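Local coordinates for protein dihydrodipicolinate synthase (Bacillus clausii KSM-K16, PDB 3E96) that probably catalyses the condensation of pyruvate with aspartate semialdehyde that forms 4-hydroxy-tetrahydrodipicolinate in lysine biosynthesis, at residues Ile149-Leu154 with Leu173-Lys178; Val246-Leu251 with Thr294-Ser299; Glu269-Asn274 with Trp300-Pro305. All blocks are in the same frame, centred on the assembly; numbering follows the deposited sequence.

Interaction 1 of 3, residues Ile149-Leu154 with Leu173-Lys178; sequences ISDRVL and LPRFAK
R175 and D151 form a two-pronged salt bridge, in which the arginine presents NE and NH2 side-on to the two carboxylate oxygens. The NE bond to D151 OD2 is the shorter and straighter of the pair, at 2.9 Å and 165°, whereas NH2 reaches D151 OD1 at 3.1 Å. The two flat groups are not coplanar: their planes are turned 58° apart, and both nitrogens meet the carboxylate from above its plane. NH2 has a second acceptor in the backbone O of I149, 2.9 Å away at the edge of the guanidinium, although this bond is more bent (137°). P147 O takes NH1, so the arginine is gripped from several directions by the loop leading up to helix 152-157, and its rotation is fixed. A bend at chi3 in an otherwise extended chain swings the edge of the guanidinium toward that loop.

D151 has partners of its own: OD1 also bonds to Y168 OH, and a water donates both to D151 OD2, at 2.6 Å, and to R175 O, linking the carboxylate to the backbone of the opposing helix. D151 follows S150 in the turn that leads into helix 152-157; S150 OG caps this turn, accepting from R152 N at 2.9 Å. Apolar contact between the segments is slight, since the side chain of I149 leads back toward V120 and F144.

The bridge thus joins the loop entering helix 152-157 to the first turn of helix 173-180, on the rim of the TIM barrel. Beneath it lie strand 140-144, through F144, and strand 163-168, through Y168, while F176 and L173 pack against helix 200-206.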
loop_
_atom_site.group_PDB
_atom_site.type_symbol
_atom_site.label_atom_id
_atom_site.label_comp_id
_atom_site.label_asym_id
_atom_site.label_seq_id
_atom_site.Cartn_x
_atom_site.Cartn_y
_atom_site.Cartn_z
ATOM N N ILE B 149 9.263 9.224 7.336
ATOM C CA ILE B 149 9.730 10.162 6.322
ATOM C C ILE B 149 9.789 11.575 6.904
ATOM O O ILE B 149 8.799 12.092 7.413
ATOM C CB ILE B 149 8.805 10.146 5.078
ATOM C CG1 ILE B 149 8.802 8.747 4.446
ATOM C CG2 ILE B 149 9.268 11.191 4.064
ATOM C CD1 ILE B 149 10.160 8.284 3.931
ATOM N N SER B 150 10.965 12.187 6.821
ATOM C CA SER B 150 11.189 13.531 7.348
ATOM C C SER B 150 10.264 14.608 6.807
ATOM O O SER B 150 9.921 14.613 5.620
ATOM C CB SER B 150 12.634 13.958 7.080
ATOM O OG SER B 150 12.823 15.313 7.445
ATOM N N ASP B 151 9.879 15.536 7.681
ATOM C CA ASP B 151 9.022 16.645 7.285
ATOM C C ASP B 151 9.773 17.545 6.311
ATOM O O ASP B 151 9.177 18.401 5.655
ATOM C CB ASP B 151 8.590 17.463 8.502
ATOM C CG ASP B 151 7.666 16.692 9.417
ATOM O OD1 ASP B 151 6.781 15.988 8.894
ATOM O OD2 ASP B 151 7.817 16.796 10.652
ATOM N N ARG B 152 11.085 17.356 6.227
ATOM C CA ARG B 152 11.907 18.146 5.313
ATOM C C ARG B 152 11.360 18.001 3.890
ATOM O O ARG B 152 11.492 18.908 3.065
ATOM C CB ARG B 152 13.364 17.673 5.365
ATOM C CG ARG B 152 14.288 18.387 4.392
ATOM C CD ARG B 152 14.358 19.881 4.680
ATOM N NE ARG B 152 15.208 20.579 3.720
ATOM C CZ ARG B 152 15.495 21.874 3.775
ATOM N NH1 ARG B 152 14.999 22.626 4.751
ATOM N NH2 ARG B 152 16.276 22.421 2.853
ATOM N N VAL B 153 10.753 16.850 3.606
ATOM C CA VAL B 153 10.166 16.600 2.294
ATOM C C VAL B 153 9.127 17.672 1.964
ATOM O O VAL B 153 9.054 18.151 0.831
ATOM C CB VAL B 153 9.476 15.214 2.243
ATOM C CG1 VAL B 153 8.707 15.060 0.934
ATOM C CG2 VAL B 153 10.511 14.111 2.385
ATOM N N LEU B 154 8.322 18.046 2.953
ATOM C CA LEU B 154 7.289 19.058 2.747
ATOM C C LEU B 154 7.916 20.439 2.572
ATOM O O LEU B 154 7.465 21.239 1.751
ATOM C CB LEU B 154 6.313 19.077 3.927
ATOM C CG LEU B 154 5.476 17.806 4.122
ATOM C CD1 LEU B 154 4.601 17.952 5.366
ATOM C CD2 LEU B 154 4.611 17.568 2.890
ATOM N N LEU B 173 1.799 16.151 17.082
ATOM C CA LEU B 173 1.579 17.591 17.158
ATOM C C LEU B 173 2.842 18.455 17.125
ATOM O O LEU B 173 2.875 19.463 16.419
ATOM C CB LEU B 173 0.708 17.931 18.376
ATOM C CG LEU B 173 -0.797 17.643 18.213
ATOM C CD1 LEU B 173 -1.377 18.506 17.106
ATOM C CD2 LEU B 173 -1.026 16.180 17.897
ATOM N N PRO B 174 3.888 18.095 17.892
ATOM C CA PRO B 174 5.093 18.934 17.834
ATOM C C PRO B 174 5.655 18.970 16.415
ATOM O O PRO B 174 6.098 20.018 15.945
ATOM C CB PRO B 174 6.040 18.251 18.822
ATOM C CG PRO B 174 5.086 17.718 19.856
ATOM C CD PRO B 174 3.991 17.110 18.986
ATOM N N ARG B 175 5.635 17.828 15.727
ATOM C CA ARG B 175 6.132 17.782 14.353
ATOM C C ARG B 175 5.295 18.672 13.448
ATOM O O ARG B 175 5.829 19.452 12.657
ATOM C CB ARG B 175 6.093 16.358 13.790
ATOM C CG ARG B 175 7.292 15.505 14.127
ATOM C CD ARG B 175 7.202 14.147 13.429
ATOM N NE ARG B 175 7.406 14.222 11.980
ATOM C CZ ARG B 175 7.635 13.157 11.212
ATOM N NH1 ARG B 175 7.681 11.947 11.758
ATOM N NH2 ARG B 175 7.854 13.296 9.911
ATOM N N PHE B 176 3.976 18.545 13.556
ATOM C CA PHE B 176 3.079 19.339 12.731
ATOM C C PHE B 176 3.257 20.834 12.993
ATOM O O PHE B 176 3.394 21.623 12.056
ATOM C CB PHE B 176 1.618 18.931 12.978
ATOM C CG PHE B 176 0.623 19.781 12.235
ATOM C CD1 PHE B 176 0.592 19.784 10.844
ATOM C CD2 PHE B 176 -0.233 20.629 12.926
ATOM C CE1 PHE B 176 -0.275 20.629 10.154
ATOM C CE2 PHE B 176 -1.103 21.477 12.248
ATOM C CZ PHE B 176 -1.123 21.479 10.858
ATOM N N ALA B 177 3.275 21.227 14.263
ATOM C CA ALA B 177 3.433 22.640 14.603
ATOM C C ALA B 177 4.733 23.220 14.044
ATOM O O ALA B 177 4.769 24.375 13.606
ATOM C CB ALA B 177 3.387 22.827 16.116
ATOM N N LYS B 178 5.794 22.420 14.052
ATOM C CA LYS B 178 7.082 22.879 13.553
ATOM C C LYS B 178 7.137 22.997 12.029
ATOM O O LYS B 178 7.660 23.980 11.502
ATOM C CB LYS B 178 8.203 21.951 14.034
ATOM C CG LYS B 178 9.602 22.396 13.620
ATOM C CD LYS B 178 9.932 23.797 14.132
ATOM C CE LYS B 178 11.271 24.288 13.587
ATOM N NZ LYS B 178 11.600 25.661 14.074
HETATM O O HOH W 1 8.557 18.999 11.795
#

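Interaction 2 of 3, residues Val246-Leu251 with Thr294-Ser299; sequences VPFEDL and TELLSS
L296 projects from helix 287-299 onto P247 and F248, with L251 a turn further on, in helix 235-252. The two helices pack antiparallel, their short segments inclined at 164° with axes 10.5 Å apart; they belong to the helical region that follows the last strand of the TIM barrel, as in other DapA-family enzymes.

The tight part of the contact is made by the two methyl groups of this one leucine. CD1 presses on P247 CB at 3.4 Å, closer than usual for two carbons. CD2 sits against the main chain itself, 3.2 Å from F248 CA, an approach so short that it suggests local strain or some imprecision in the placement of the methyl. With CG of F248 anti to the backbone N (chi1 -176°), the ring is carried along the helix flank; the F248 and L296 side chains cross at about a right angle, and CD2 meets the ring at its edge, 3.4 Å from F248 CD1. F248 is buried: W300 meets its ring with planes about 45° apart, and V263 and A267 of helix 262-270 line it as well.

Packing is looser toward L251, whose CD2 stays 4.2 Å from L296 CD2 and which turns instead to L292 and V293 farther back on helix 287-299. P247 lies at the exposed margin. Around this margin E295 and S299 of helix 287-299 are exposed. At P247 and F248 helix 235-252 is kinked, since neither backbone nitrogen bonds to the preceding turn, and it is this turn that receives the leucine.

Near the C-terminal end of helix 287-299, S299 OG turns back on its own helix and donates to L296 O, 2.7 Å away.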
loop_
_atom_site.group_PDB
_atom_site.type_symbol
_atom_site.label_atom_id
_atom_site.label_comp_id
_atom_site.label_asym_id
_atom_site.label_seq_id
_atom_site.Cartn_x
_atom_site.Cartn_y
_atom_site.Cartn_z
ATOM N N VAL B 246 -15.829 11.684 19.126
ATOM C CA VAL B 246 -14.719 10.759 19.367
ATOM C C VAL B 246 -15.036 9.258 19.394
ATOM O O VAL B 246 -14.337 8.464 18.761
ATOM C CB VAL B 246 -13.958 11.123 20.664
ATOM C CG1 VAL B 246 -12.899 10.062 20.962
ATOM C CG2 VAL B 246 -13.288 12.475 20.500
ATOM N N PRO B 247 -16.082 8.846 20.126
ATOM C CA PRO B 247 -16.405 7.415 20.173
ATOM C C PRO B 247 -16.598 6.793 18.787
ATOM O O PRO B 247 -16.198 5.653 18.548
ATOM C CB PRO B 247 -17.680 7.379 21.016
ATOM C CG PRO B 247 -17.487 8.540 21.952
ATOM C CD PRO B 247 -16.964 9.615 21.024
ATOM N N PHE B 248 -17.206 7.548 17.880
ATOM C CA PHE B 248 -17.440 7.071 16.525
ATOM C C PHE B 248 -16.108 6.889 15.804
ATOM O O PHE B 248 -15.886 5.878 15.131
ATOM C CB PHE B 248 -18.305 8.071 15.754
ATOM C CG PHE B 248 -18.682 7.610 14.368
ATOM C CD1 PHE B 248 -19.564 6.548 14.189
ATOM C CD2 PHE B 248 -18.159 8.243 13.245
ATOM C CE1 PHE B 248 -19.923 6.121 12.907
ATOM C CE2 PHE B 248 -18.509 7.828 11.958
ATOM C CZ PHE B 248 -19.393 6.765 11.791
ATOM N N GLU B 249 -15.225 7.873 15.946
ATOM C CA GLU B 249 -13.920 7.800 15.301
ATOM C C GLU B 249 -13.077 6.668 15.881
ATOM O O GLU B 249 -12.331 6.009 15.151
ATOM C CB GLU B 249 -13.194 9.145 15.424
ATOM C CG GLU B 249 -13.837 10.245 14.580
ATOM C CD GLU B 249 -13.797 9.928 13.089
ATOM O OE1 GLU B 249 -12.689 9.902 12.516
ATOM O OE2 GLU B 249 -14.868 9.692 12.487
ATOM N N ASP B 250 -13.197 6.425 17.185
ATOM C CA ASP B 250 -12.438 5.339 17.797
ATOM C C ASP B 250 -12.944 3.986 17.313
ATOM O O ASP B 250 -12.160 3.054 17.132
ATOM C CB ASP B 250 -12.507 5.407 19.325
ATOM C CG ASP B 250 -11.678 6.540 19.889
ATOM O OD1 ASP B 250 -10.702 6.953 19.225
ATOM O OD2 ASP B 250 -11.989 7.007 21.004
ATOM N N LEU B 251 -14.251 3.879 17.091
ATOM C CA LEU B 251 -14.821 2.627 16.611
ATOM C C LEU B 251 -14.336 2.361 15.184
ATOM O O LEU B 251 -14.053 1.219 14.817
ATOM C CB LEU B 251 -16.346 2.688 16.650
ATOM C CG LEU B 251 -17.094 1.400 16.299
ATOM C CD1 LEU B 251 -16.545 0.227 17.101
ATOM C CD2 LEU B 251 -18.580 1.598 16.586
ATOM N N THR B 294 -24.665 0.296 16.961
ATOM C CA THR B 294 -26.044 0.524 17.374
ATOM C C THR B 294 -26.083 1.396 18.624
ATOM O O THR B 294 -26.790 2.404 18.666
ATOM C CB THR B 294 -26.753 -0.817 17.667
ATOM O OG1 THR B 294 -26.846 -1.573 16.456
ATOM C CG2 THR B 294 -28.155 -0.581 18.230
ATOM N N GLU B 295 -25.306 1.019 19.636
ATOM C CA GLU B 295 -25.272 1.770 20.885
ATOM C C GLU B 295 -24.776 3.195 20.668
ATOM O O GLU B 295 -25.184 4.115 21.374
ATOM C CB GLU B 295 -24.381 1.061 21.909
ATOM C CG GLU B 295 -24.704 -0.416 22.071
ATOM C CD GLU B 295 -23.888 -1.088 23.160
ATOM O OE1 GLU B 295 -22.698 -0.737 23.323
ATOM O OE2 GLU B 295 -24.434 -1.978 23.845
ATOM N N LEU B 296 -23.896 3.379 19.689
ATOM C CA LEU B 296 -23.360 4.704 19.402
ATOM C C LEU B 296 -24.434 5.583 18.755
ATOM O O LEU B 296 -24.600 6.752 19.114
ATOM C CB LEU B 296 -22.149 4.584 18.474
ATOM C CG LEU B 296 -21.168 5.754 18.428
ATOM C CD1 LEU B 296 -20.538 5.953 19.797
ATOM C CD2 LEU B 296 -20.086 5.463 17.403
ATOM N N LEU B 297 -25.159 5.015 17.798
ATOM C CA LEU B 297 -26.218 5.751 17.116
ATOM C C LEU B 297 -27.342 6.045 18.101
ATOM O O LEU B 297 -28.000 7.082 18.020
ATOM C CB LEU B 297 -26.751 4.943 15.929
ATOM C CG LEU B 297 -25.771 4.757 14.768
ATOM C CD1 LEU B 297 -26.425 3.937 13.670
ATOM C CD2 LEU B 297 -25.334 6.117 14.235
ATOM N N SER B 298 -27.549 5.123 19.033
ATOM C CA SER B 298 -28.575 5.291 20.050
ATOM C C SER B 298 -28.190 6.469 20.947
ATOM O O SER B 298 -29.028 7.308 21.277
ATOM C CB SER B 298 -28.700 4.013 20.883
ATOM O OG SER B 298 -29.729 4.126 21.852
ATOM N N SER B 299 -26.917 6.543 21.327
ATOM C CA SER B 299 -26.455 7.630 22.184
ATOM C C SER B 299 -26.564 8.969 21.463
ATOM O O SER B 299 -26.788 10.002 22.098
ATOM C CB SER B 299 -25.008 7.395 22.635
ATOM O OG SER B 299 -24.091 7.657 21.585
#

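Interaction 3 of 3, residues Glu269-Asn274 with Trp300-Pro305; sequences EMLRQN and WKLLQP
R272, the C-prime residue of the Schellman motif that ends helix 262-270, takes a positive phi and bonds across the contact to Q304. From this turn its chain runs extended, and NH2 donates to Q304 OE1 at 3.1 Å in a nearly straight bond (168°). The oxygen lies in the guanidinium plane and the nitrogen in the carbonyl plane of the amide, yet the two flat groups stand almost perpendicular, 85° apart. Q304 holds its CG between its backbone N and carbonyl carbon (chi1 50°), which aims the extended chain at the arginine.

Apolar pairs lie behind this bond. L271 CD2 rests on L302 CB at 3.7 Å, and the M270 chain bends at its thioether, bringing CE to 3.7 Å from L303 CD2. M270 and L303 also share T294 and L297 of helix 287-299, whereas L302 and L271 reach L219 and L218 respectively.

K301, likewise with positive phi, ends helix 287-299 in a second Schellman motif. The arrangement is thus one of two Schellman-terminated helices, with the C-terminal tail folded back over the end of the earlier helix.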
loop_
_atom_site.group_PDB
_atom_site.type_symbol
_atom_site.label_atom_id
_atom_site.label_comp_id
_atom_site.label_asym_id
_atom_site.label_seq_id
_atom_site.Cartn_x
_atom_site.Cartn_y
_atom_site.Cartn_z
ATOM N N GLU B 269 -26.352 2.472 6.815
ATOM C CA GLU B 269 -27.457 1.551 6.548
ATOM C C GLU B 269 -28.453 1.529 7.709
ATOM O O GLU B 269 -29.670 1.462 7.492
ATOM C CB GLU B 269 -26.929 0.137 6.284
ATOM C CG GLU B 269 -26.279 -0.064 4.906
ATOM C CD GLU B 269 -27.268 0.021 3.752
ATOM O OE1 GLU B 269 -28.452 -0.339 3.943
ATOM O OE2 GLU B 269 -26.859 0.426 2.641
ATOM N N MET B 270 -27.945 1.578 8.937
ATOM C CA MET B 270 -28.821 1.591 10.104
ATOM C C MET B 270 -29.670 2.863 10.111
ATOM O O MET B 270 -30.792 2.862 10.616
ATOM C CB MET B 270 -28.010 1.509 11.401
ATOM C CG MET B 270 -27.611 0.099 11.799
ATOM S SD MET B 270 -26.954 0.017 13.485
ATOM C CE MET B 270 -28.413 0.230 14.427
ATOM N N LEU B 271 -29.133 3.943 9.550
ATOM C CA LEU B 271 -29.855 5.213 9.493
ATOM C C LEU B 271 -30.648 5.316 8.194
ATOM O O LEU B 271 -31.087 6.403 7.796
ATOM C CB LEU B 271 -28.876 6.386 9.594
ATOM C CG LEU B 271 -28.061 6.476 10.886
ATOM C CD1 LEU B 271 -27.036 7.602 10.757
ATOM C CD2 LEU B 271 -28.983 6.720 12.073
ATOM N N ARG B 272 -30.817 4.172 7.541
ATOM C CA ARG B 272 -31.549 4.068 6.286
ATOM C C ARG B 272 -30.966 4.896 5.151
ATOM O O ARG B 272 -31.692 5.394 4.290
ATOM C CB ARG B 272 -33.025 4.420 6.506
ATOM C CG ARG B 272 -33.743 3.406 7.382
ATOM C CD ARG B 272 -35.159 3.837 7.730
ATOM N NE ARG B 272 -35.789 2.888 8.645
ATOM C CZ ARG B 272 -36.181 1.661 8.310
ATOM N NH1 ARG B 272 -36.014 1.223 7.069
ATOM N NH2 ARG B 272 -36.735 0.868 9.220
ATOM N N GLN B 273 -29.643 5.043 5.161
ATOM C CA GLN B 273 -28.935 5.760 4.110
ATOM C C GLN B 273 -28.272 4.643 3.302
ATOM O O GLN B 273 -27.762 3.677 3.878
ATOM C CB GLN B 273 -27.882 6.697 4.712
ATOM C CG GLN B 273 -28.456 7.714 5.699
ATOM C CD GLN B 273 -27.386 8.610 6.308
ATOM O OE1 GLN B 273 -26.205 8.266 6.311
ATOM N NE2 GLN B 273 -27.802 9.755 6.843
ATOM N N ASN B 274 -28.286 4.763 1.980
ATOM C CA ASN B 274 -27.720 3.736 1.108
ATOM C C ASN B 274 -26.200 3.756 1.002
ATOM O O ASN B 274 -25.615 4.723 0.525
ATOM C CB ASN B 274 -28.339 3.858 -0.282
ATOM C CG ASN B 274 -29.844 3.663 -0.256
ATOM O OD1 ASN B 274 -30.601 4.482 -0.782
ATOM N ND2 ASN B 274 -30.283 2.575 0.366
ATOM N N TRP B 300 -26.401 8.955 20.142
ATOM C CA TRP B 300 -26.513 10.179 19.351
ATOM C C TRP B 300 -27.988 10.512 19.147
ATOM O O TRP B 300 -28.324 11.510 18.512
ATOM C CB TRP B 300 -25.863 10.014 17.974
ATOM C CG TRP B 300 -24.398 10.317 17.927
ATOM C CD1 TRP B 300 -23.682 11.060 18.818
ATOM C CD2 TRP B 300 -23.487 9.953 16.884
ATOM N NE1 TRP B 300 -22.378 11.187 18.393
ATOM C CE2 TRP B 300 -22.233 10.518 17.208
ATOM C CE3 TRP B 300 -23.610 9.210 15.704
ATOM C CZ2 TRP B 300 -21.107 10.362 16.391
ATOM C CZ3 TRP B 300 -22.489 9.054 14.890
ATOM C CH2 TRP B 300 -21.254 9.630 15.241
ATOM N N LYS B 301 -28.854 9.655 19.679
ATOM C CA LYS B 301 -30.294 9.828 19.558
ATOM C C LYS B 301 -30.723 9.903 18.096
ATOM O O LYS B 301 -31.502 10.775 17.702
ATOM C CB LYS B 301 -30.728 11.078 20.329
ATOM C CG LYS B 301 -30.416 10.966 21.819
ATOM C CD LYS B 301 -31.090 12.043 22.654
ATOM C CE LYS B 301 -30.866 11.779 24.139
ATOM N NZ LYS B 301 -31.601 12.741 25.009
ATOM N N LEU B 302 -30.218 8.960 17.301
ATOM C CA LEU B 302 -30.523 8.893 15.874
ATOM C C LEU B 302 -31.379 7.695 15.467
ATOM O O LEU B 302 -31.967 7.695 14.389
ATOM C CB LEU B 302 -29.227 8.870 15.061
ATOM C CG LEU B 302 -28.341 10.113 15.119
ATOM C CD1 LEU B 302 -27.099 9.879 14.276
ATOM C CD2 LEU B 302 -29.110 11.322 14.610
ATOM N N LEU B 303 -31.439 6.670 16.311
ATOM C CA LEU B 303 -32.234 5.486 15.994
ATOM C C LEU B 303 -33.709 5.730 16.282
ATOM O O LEU B 303 -34.054 6.435 17.229
ATOM C CB LEU B 303 -31.749 4.284 16.808
ATOM C CG LEU B 303 -30.336 3.787 16.489
ATOM C CD1 LEU B 303 -29.988 2.614 17.391
ATOM C CD2 LEU B 303 -30.260 3.380 15.023
ATOM N N GLN B 304 -34.583 5.148 15.471
ATOM C CA GLN B 304 -36.010 5.340 15.689
ATOM C C GLN B 304 -36.476 4.557 16.904
ATOM O O GLN B 304 -36.002 3.454 17.165
ATOM C CB GLN B 304 -36.816 4.923 14.455
ATOM C CG GLN B 304 -36.473 3.560 13.903
ATOM C CD GLN B 304 -37.334 3.186 12.707
ATOM O OE1 GLN B 304 -37.003 2.272 11.953
ATOM N NE2 GLN B 304 -38.450 3.886 12.537
ATOM N N PRO B 305 -37.400 5.137 17.679
ATOM C CA PRO B 305 -37.935 4.489 18.878
ATOM C C PRO B 305 -38.531 3.131 18.528
ATOM O O PRO B 305 -39.112 2.961 17.455
ATOM C CB PRO B 305 -38.988 5.480 19.357
ATOM C CG PRO B 305 -38.412 6.800 18.943
ATOM C CD PRO B 305 -37.938 6.501 17.540
#

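Along the chain interaction 1 closes before the others open, while the segments of interactions 2 and 3 alternate. Interaction 1 belongs to the barrel proper, joining the loop before helix 152-157 to helix 173-180; its centre is 31 Å from that of interaction 2 and 40 Å from that of interaction 3, on the opposite side of the chain's centre from the latter. Interactions 2 and 3 have centres about 12 Å apart and touch: L297 O and L302 N, 3.0 Å apart, probably hydrogen-bond. Together they tie helices 235-252, 262-270 and 287-299 and the tail into one helical cluster after the last barrel strand.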